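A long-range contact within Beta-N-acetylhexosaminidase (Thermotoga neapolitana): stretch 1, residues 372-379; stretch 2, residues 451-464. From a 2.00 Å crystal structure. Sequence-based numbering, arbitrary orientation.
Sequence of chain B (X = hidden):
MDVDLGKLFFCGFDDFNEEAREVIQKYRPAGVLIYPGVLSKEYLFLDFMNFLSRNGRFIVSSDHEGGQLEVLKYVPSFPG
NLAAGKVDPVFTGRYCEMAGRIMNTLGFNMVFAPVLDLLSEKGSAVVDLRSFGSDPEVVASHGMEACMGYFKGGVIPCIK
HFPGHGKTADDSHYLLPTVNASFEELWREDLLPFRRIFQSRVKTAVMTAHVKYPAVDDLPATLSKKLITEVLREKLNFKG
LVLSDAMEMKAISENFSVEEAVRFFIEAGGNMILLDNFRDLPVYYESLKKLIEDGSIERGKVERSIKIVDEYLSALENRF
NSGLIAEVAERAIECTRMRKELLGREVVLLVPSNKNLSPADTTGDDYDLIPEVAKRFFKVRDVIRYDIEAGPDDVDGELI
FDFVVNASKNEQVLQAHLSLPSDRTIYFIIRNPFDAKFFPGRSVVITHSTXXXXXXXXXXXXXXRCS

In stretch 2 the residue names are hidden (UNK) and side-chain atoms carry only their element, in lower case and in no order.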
ATOM      1  N   GLU B 372      12.807   9.635  15.368  1.00 14.76           N
ATOM      2  CA  GLU B 372      11.566   9.080  15.917  1.00 15.12           C
ATOM      3  C   GLU B 372      11.850   7.699  16.507  1.00 14.25           C
ATOM      4  O   GLU B 372      11.547   7.437  17.680  1.00 13.67           O
ATOM      5  CB  GLU B 372      10.477   9.010  14.832  1.00 16.04           C
ATOM      6  CG  GLU B 372       9.129   8.432  15.280  1.00 14.94           C
ATOM      7  CD  GLU B 372       8.187   8.130  14.103  1.00 22.61           C
ATOM      8  OE1 GLU B 372       7.800   9.087  13.381  1.00 17.83           O
ATOM      9  OE2 GLU B 372       7.873   6.925  13.872  1.00 17.23           O
ATOM     10  N   VAL B 373      12.516   6.854  15.731  1.00 12.36           N
ATOM     11  CA  VAL B 373      12.762   5.475  16.152  1.00  9.60           C
ATOM     12  C   VAL B 373      13.691   5.417  17.368  1.00 11.33           C
ATOM     13  O   VAL B 373      13.503   4.637  18.321  1.00 10.80           O
ATOM     14  CB  VAL B 373      13.389   4.665  15.007  1.00 11.00           C
ATOM     15  CG1 VAL B 373      13.546   3.201  15.426  1.00  9.61           C
ATOM     16  CG2 VAL B 373      12.555   4.794  13.730  1.00 12.44           C
ATOM     17  N   ALA B 374      14.710   6.257  17.334  1.00 12.72           N
ATOM     18  CA  ALA B 374      15.691   6.257  18.409  1.00 13.03           C
ATOM     19  C   ALA B 374      14.997   6.653  19.694  1.00 12.62           C
ATOM     20  O   ALA B 374      15.264   6.071  20.748  1.00 10.69           O
ATOM     21  CB  ALA B 374      16.855   7.184  18.100  1.00 12.69           C
ATOM     22  N   LYS B 375      14.104   7.636  19.603  1.00 10.96           N
ATOM     23  CA  LYS B 375      13.362   8.082  20.787  1.00 11.68           C
ATOM     24  C   LYS B 375      12.534   7.012  21.520  1.00 12.13           C
ATOM     25  O   LYS B 375      12.329   7.151  22.747  1.00 14.75           O
ATOM     26  CB  LYS B 375      12.455   9.251  20.406  1.00 13.67           C
ATOM     27  CG  LYS B 375      13.241  10.548  20.282  1.00 14.93           C
ATOM     28  CD  LYS B 375      12.426  11.663  19.673  1.00 15.27           C
ATOM     29  CE  LYS B 375      13.258  12.932  19.605  1.00 16.82           C
ATOM     30  NZ  LYS B 375      12.693  13.931  18.640  1.00 26.05           N
ATOM     31  N   ARG B 376      12.087   5.945  20.844  1.00 11.20           N
ATOM     32  CA  ARG B 376      11.386   4.818  21.531  1.00 10.52           C
ATOM     33  C   ARG B 376      12.272   4.037  22.498  1.00  9.24           C
ATOM     34  O   ARG B 376      11.798   3.411  23.455  1.00 12.34           O
ATOM     35  CB  ARG B 376      10.826   3.824  20.509  1.00  9.38           C
ATOM     36  CG  ARG B 376       9.866   4.428  19.522  1.00  9.95           C
ATOM     37  CD  ARG B 376       9.121   3.349  18.733  1.00 13.20           C
ATOM     38  NE  ARG B 376       8.287   2.478  19.570  1.00 15.18           N
ATOM     39  CZ  ARG B 376       6.990   2.678  19.828  1.00 15.39           C
ATOM     40  NH1 ARG B 376       6.340   3.716  19.305  1.00 11.65           N
ATOM     41  NH2 ARG B 376       6.340   1.818  20.591  1.00 12.25           N
ATOM     42  N   PHE B 377      13.583   4.098  22.241  1.00 12.54           N
ATOM     43  CA  PHE B 377      14.573   3.226  22.886  1.00 10.29           C
ATOM     44  C   PHE B 377      15.555   3.978  23.786  1.00 11.83           C
ATOM     45  O   PHE B 377      16.111   3.412  24.731  1.00  8.90           O
ATOM     46  CB  PHE B 377      15.356   2.463  21.812  1.00 10.89           C
ATOM     47  CG  PHE B 377      14.519   1.512  21.000  1.00 11.43           C
ATOM     48  CD1 PHE B 377      14.257   0.215  21.454  1.00 10.20           C
ATOM     49  CD2 PHE B 377      14.004   1.906  19.777  1.00  8.27           C
ATOM     50  CE1 PHE B 377      13.476  -0.668  20.688  1.00  9.39           C
ATOM     51  CE2 PHE B 377      13.220   1.023  19.023  1.00 10.81           C
ATOM     52  CZ  PHE B 377      12.961  -0.262  19.483  1.00 10.64           C
ATOM     53  N   PHE B 378      15.802   5.246  23.474  1.00 10.87           N
ATOM     54  CA  PHE B 378      16.834   5.999  24.185  1.00 13.82           C
ATOM     55  C   PHE B 378      16.360   7.370  24.544  1.00 14.29           C
ATOM     56  O   PHE B 378      15.652   7.992  23.762  1.00 13.08           O
ATOM     57  CB  PHE B 378      18.162   6.115  23.318  1.00 12.22           C
ATOM     58  CG  PHE B 378      18.767   4.786  22.984  1.00 11.38           C
ATOM     59  CD1 PHE B 378      19.592   4.160  23.885  1.00 11.61           C
ATOM     60  CD2 PHE B 378      18.412   4.111  21.831  1.00 10.86           C
ATOM     61  CE1 PHE B 378      20.098   2.921  23.629  1.00 16.79           C
ATOM     62  CE2 PHE B 378      18.901   2.852  21.575  1.00 11.94           C
ATOM     63  CZ  PHE B 378      19.745   2.259  22.474  1.00 12.63           C
ATOM     64  N   LYS B 379      16.795   7.869  25.704  1.00 12.95           N
ATOM     65  CA  LYS B 379      16.637   9.301  25.948  1.00 14.10           C
ATOM     66  C   LYS B 379      17.551  10.028  24.949  1.00 17.15           C
ATOM     67  O   LYS B 379      18.719   9.658  24.730  1.00 16.42           O
ATOM     68  CB  LYS B 379      17.002   9.683  27.382  1.00 15.11           C
ATOM     69  CG  LYS B 379      16.573   8.697  28.411  1.00 12.24           C
ATOM     70  CD  LYS B 379      16.886   9.208  29.811  1.00 13.98           C
ATOM     71  CE  LYS B 379      18.138   8.513  30.284  1.00 13.46           C
ATOM     72  NZ  LYS B 379      18.587   8.956  31.622  1.00 18.12           N
ATOM     73  N   UNK B 451      16.645   1.501   6.253  1.00 19.52           N
ATOM     74  CA  UNK B 451      15.214   1.428   6.581  1.00 18.16           C
ATOM     75  C   UNK B 451      14.878   1.512   8.064  1.00 15.42           C
ATOM     76  O   UNK B 451      15.594   0.949   8.923  1.00 11.98           O
ATOM     77  n   UNK B 451      13.633   2.320   1.707  1.00 19.13           N
ATOM     78  c   UNK B 451      13.806   1.092   2.509  1.00 13.37           C
ATOM     79  c   UNK B 451      14.514   0.050   4.584  1.00 17.21           C
ATOM     80  c   UNK B 451      14.031   1.336   3.958  1.00 18.47           C
ATOM     81  c   UNK B 451      14.574   0.141   6.051  1.00 14.37           C
ATOM     82  N   UNK B 452      13.764   2.211   8.370  1.00 17.04           N
ATOM     83  CA  UNK B 452      13.267   2.333   9.745  1.00 12.03           C
ATOM     84  C   UNK B 452      13.208   1.002  10.448  1.00 11.36           C
ATOM     85  O   UNK B 452      13.703   0.909  11.571  1.00 12.89           O
ATOM     86  c   UNK B 452      11.977   3.792   8.356  1.00 16.21           C
ATOM     87  c   UNK B 452      11.857   2.926   9.565  1.00 15.43           C
ATOM     88  c   UNK B 452      13.019   3.074   7.431  1.00 11.90           C
ATOM     89  N   UNK B 453      12.683  -0.034   9.806  1.00 11.22           N
ATOM     90  CA  UNK B 453      12.587  -1.291  10.508  1.00 10.46           C
ATOM     91  C   UNK B 453      13.981  -1.792  10.904  1.00 11.18           C
ATOM     92  O   UNK B 453      14.135  -2.372  11.982  1.00  9.89           O
ATOM     93  c   UNK B 453      12.547  -2.691   8.355  1.00 14.26           C
ATOM     94  c   UNK B 453      11.044  -3.517  11.852  1.00 10.56           C
ATOM     95  c   UNK B 453      11.841  -2.387   9.684  1.00 11.49           C
ATOM     96  c   UNK B 453      11.742  -3.679  10.505  1.00  8.73           C
ATOM     97  N   UNK B 454      14.993  -1.522  10.062  1.00 12.06           N
ATOM     98  CA  UNK B 454      16.384  -1.950  10.335  1.00 11.83           C
ATOM     99  C   UNK B 454      17.060  -1.194  11.491  1.00 14.87           C
ATOM    100  O   UNK B 454      17.762  -1.770  12.325  1.00 12.06           O
ATOM    101  o   UNK B 454      17.002  -2.842   8.183  1.00 15.60           O
ATOM    102  c   UNK B 454      17.241  -1.790   9.073  1.00 14.07           C
ATOM    103  N   UNK B 455      16.893   0.120  11.473  1.00 13.35           N
ATOM    104  CA  UNK B 455      17.339   0.963  12.565  1.00 14.32           C
ATOM    105  C   UNK B 455      16.676   0.538  13.893  1.00 13.28           C
ATOM    106  O   UNK B 455      17.348   0.310  14.901  1.00 14.07           O
ATOM    107  c   UNK B 455      17.402   3.345  13.363  1.00 16.31           C
ATOM    108  c   UNK B 455      17.026   2.412  12.223  1.00 16.09           C
ATOM    109  c   UNK B 455      17.737   2.773  10.943  1.00 14.51           C
ATOM    110  N   UNK B 456      15.353   0.354  13.842  1.00 14.04           N
ATOM    111  CA  UNK B 456      14.547  -0.135  14.974  1.00 12.38           C
ATOM    112  C   UNK B 456      15.164  -1.428  15.489  1.00 14.09           C
ATOM    113  O   UNK B 456      15.456  -1.579  16.694  1.00 12.76           O
ATOM    114  c   UNK B 456      10.200  -0.866  16.919  1.00 15.49           C
ATOM    115  c   UNK B 456      12.117  -1.013  15.427  1.00 11.81           C
ATOM    116  c   UNK B 456      11.149  -0.262  16.089  1.00 13.14           C
ATOM    117  c   UNK B 456      13.098  -0.341  14.495  1.00 11.74           C
ATOM    118  c   UNK B 456      12.105  -2.399  15.589  1.00 14.66           C
ATOM    119  o   UNK B 456       9.275  -2.836  17.886  1.00 14.89           O
ATOM    120  c   UNK B 456      11.172  -3.020  16.424  1.00 15.45           C
ATOM    121  c   UNK B 456      10.209  -2.246  17.074  1.00 18.80           C
ATOM    122  N   UNK B 457      15.447  -2.343  14.568  1.00 15.00           N
ATOM    123  CA  UNK B 457      16.015  -3.615  14.987  1.00 16.18           C
ATOM    124  C   UNK B 457      17.434  -3.448  15.547  1.00 18.67           C
ATOM    125  O   UNK B 457      17.839  -4.180  16.459  1.00 17.92           O
ATOM    126  c   UNK B 457      12.658  -6.307  14.647  1.00 12.59           C
ATOM    127  c   UNK B 457      16.028  -4.612  13.830  1.00 15.39           C
ATOM    128  n   UNK B 457      12.198  -7.162  15.770  1.00 15.20           N
ATOM    129  c   UNK B 457      14.133  -5.957  14.772  1.00 17.31           C
ATOM    130  c   UNK B 457      14.665  -5.204  13.544  1.00 14.18           C
ATOM    131  N   UNK B 458      18.177  -2.461  15.041  1.00 17.73           N
ATOM    132  CA  UNK B 458      19.547  -2.253  15.532  1.00 18.29           C
ATOM    133  C   UNK B 458      19.480  -1.741  16.979  1.00 20.37           C
ATOM    134  O   UNK B 458      20.278  -2.183  17.824  1.00 17.05           O
ATOM    135  c   UNK B 458      20.338  -1.318  14.602  1.00 15.77           C
ATOM    136  o   UNK B 458      20.149   0.061  14.875  1.00 15.74           O
ATOM    137  N   UNK B 459      18.502  -0.879  17.291  1.00 16.19           N
ATOM    138  CA  UNK B 459      18.357  -0.423  18.675  1.00 13.18           C
ATOM    139  C   UNK B 459      17.969  -1.600  19.566  1.00 17.21           C
ATOM    140  O   UNK B 459      18.487  -1.751  20.692  1.00 18.68           O
ATOM    141  c   UNK B 459      19.465   3.440  17.268  1.00 14.44           C
ATOM    142  c   UNK B 459      18.510   4.222  16.631  1.00 12.71           C
ATOM    143  c   UNK B 459      16.805   2.721  17.395  1.00 11.87           C
ATOM    144  c   UNK B 459      17.176   3.858  16.693  1.00 11.12           C
ATOM    145  c   UNK B 459      17.746   1.950  18.043  1.00 11.48           C
ATOM    146  c   UNK B 459      17.344   0.720  18.792  1.00 10.16           C
ATOM    147  c   UNK B 459      19.086   2.326  17.966  1.00 12.24           C
ATOM    148  N   UNK B 460      17.071  -2.445  19.067  1.00 20.32           N
ATOM    149  CA  UNK B 460      16.661  -3.621  19.844  1.00 22.44           C
ATOM    150  C   UNK B 460      17.833  -4.533  20.174  1.00 22.78           C
ATOM    151  O   UNK B 460      17.984  -5.015  21.319  1.00 21.95           O
ATOM    152  c   UNK B 460      13.148  -4.922  18.727  1.00 25.28           C
ATOM    153  o   UNK B 460      13.433  -5.688  17.802  1.00 27.68           O
ATOM    154  c   UNK B 460      15.604  -4.430  19.095  1.00 23.56           C
ATOM    155  n   UNK B 460      11.942  -4.917  19.320  1.00 26.11           N
ATOM    156  c   UNK B 460      14.173  -3.927  19.256  1.00 22.90           C
ATOM    157  N   UNK B 461      18.673  -4.749  19.168  1.00 21.64           N
ATOM    158  CA  UNK B 461      19.814  -5.646  19.301  1.00 26.04           C
ATOM    159  C   UNK B 461      20.828  -5.055  20.252  1.00 25.17           C
ATOM    160  O   UNK B 461      21.403  -5.747  21.082  1.00 22.31           O
ATOM    161  n   UNK B 461      18.920  -8.809  16.228  1.00 43.17           N
ATOM    162  c   UNK B 461      19.948  -7.209  17.329  1.00 38.61           C
ATOM    163  n   UNK B 461      20.434  -8.446  17.700  1.00 44.53           N
ATOM    164  c   UNK B 461      20.440  -5.932  17.937  1.00 28.26           C
ATOM    165  c   UNK B 461      19.002  -7.447  16.390  1.00 34.60           C
ATOM    166  c   UNK B 461      19.789  -9.388  17.038  1.00 42.56           C
ATOM    167  N   UNK B 462      21.005  -3.751  20.125  1.00 19.03           N
ATOM    168  CA  UNK B 462      21.906  -3.003  20.964  1.00 19.65           C
ATOM    169  C   UNK B 462      21.548  -3.197  22.411  1.00 22.96           C
ATOM    170  O   UNK B 462      22.405  -3.583  23.214  1.00 25.75           O
ATOM    171  c   UNK B 462      21.844  -1.524  20.599  1.00 20.42           C
ATOM    172  c   UNK B 462      24.264  -1.116  20.874  1.00 22.86           C
ATOM    173  c   UNK B 462      22.870  -0.596  21.232  1.00 24.11           C
ATOM    174  c   UNK B 462      22.684   0.827  20.707  1.00 20.48           C
ATOM    175  N   UNK B 463      20.273  -2.966  22.741  1.00 24.49           N
ATOM    176  CA  UNK B 463      19.795  -3.155  24.115  1.00 23.51           C
ATOM    177  C   UNK B 463      19.650  -4.631  24.492  1.00 24.28           C
ATOM    178  O   UNK B 463      19.732  -4.989  25.666  1.00 25.69           O
ATOM    179  c   UNK B 463      17.294  -0.164  24.213  1.00 14.38           C
ATOM    180  c   UNK B 463      18.628  -0.902  24.236  1.00 19.07           C
ATOM    181  c   UNK B 463      18.467  -2.428  24.310  1.00 18.71           C
ATOM    182  c   UNK B 463      19.465  -0.431  25.415  1.00 21.61           C
ATOM    183  N   UNK B 464      19.531  -5.499  23.490  1.00 26.67           N
ATOM    184  CA  UNK B 464      19.342  -6.915  23.744  1.00 30.35           C
ATOM    185  C   UNK B 464      20.617  -7.735  23.625  1.00 33.74           C
ATOM    186  O   UNK B 464      21.428  -7.827  24.556  1.00 34.50           O
TER

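Position 451 carries four carbons in a row ending in a nitrogen, out of reach of stretch 1: a lysine, K451, at the N-cap just before the helix. At 452 three carbons close a ring onto the backbone N, which only proline does, and the carbonyl O lies 4.5 Å from V373 CG1. P452 opens the helix, where a missing amide hydrogen costs nothing, and its carbonyl accepts a bond from the N of position 456.

Position 453 has four carbons forked at the first, one arm two carbons long, and points away from stretch 1; this is I453, buried against other parts of the protein. One carbon and one oxygen at 454 make S454, also out of reach. At 455 one carbon bears two more, a fork that points toward stretch 1 but only grazes V373: V455, its CG1 4.4 Å from V373 CG1.

Position 456 shows one carbon, then a six-carbon ring bearing an oxygen, set against V373 and F377: Y456. Here the backbones come close, V373 CA to Y456 CA 6.0 Å, and V373 CG1 lies 3.5 Å from Y456 CA and 3.7 Å from Y456 CB. The ring offers its face to the edge of F377, planes at 83°, while its OH is hydrogen-bonded elsewhere in the structure.

Position 457, again four carbons and a terminal nitrogen, points away: K457. Position 458, one carbon and one oxygen, is S458, whose OG turns back to donate to V455 O at 2.8 Å, satisfying the hydroxyl within its own helix.

At 459 one carbon leads to a bare six-carbon ring that packs on V373, A374, F377 and F378: F459. Its CE2 lies 3.3 Å from A374 CA and 3.6 Å from A374 CB, so backbone and methyl of A374 both lie against this ring, and its CB lies over one face of the F377 ring, 3.9 Å from the centroid of that ring. Position 460 has three carbons, the third carrying an oxygen and a nitrogen, and touches the F377 ring. This is Q460; its CG meets F377 CE1 at 3.6 Å, and its OE1 accepts a 2.8 Å hydrogen bond from K457 NZ.

Position 461 has one carbon and a five-membered ring of three carbons and two nitrogens, H461, out of reach of stretch 1. Position 462 holds four carbons forked at the second, touching F378: L462, its CD2 3.7 Å from F378 CZ. Position 463 has the same fork and meets both F377 and F378: L463, its CG 3.8 Å from F378 CZ. Position 464 has no side-chain atoms: G464 leaves helical phi/psi, and an ideal CB there would clash with Q460 O, 2.9 Å away.

The contact works by shape, without a hydrogen bond between the stretches. Two helices run nearly parallel, crossing at -23° with axes 9.5 Å apart at closest approach. F377 is the knob, seated among Y456, F459, Q460 and L463; V373 fills in beside Y456 and F459, and F378 turns its edge, offset, toward the face of F459. The rule is legible: aromatic rings meet at steep or oblique angles, and aliphatic side chains fill in around them.

Stretch 2, residues 451-464: KPISVYKSFQHLLG
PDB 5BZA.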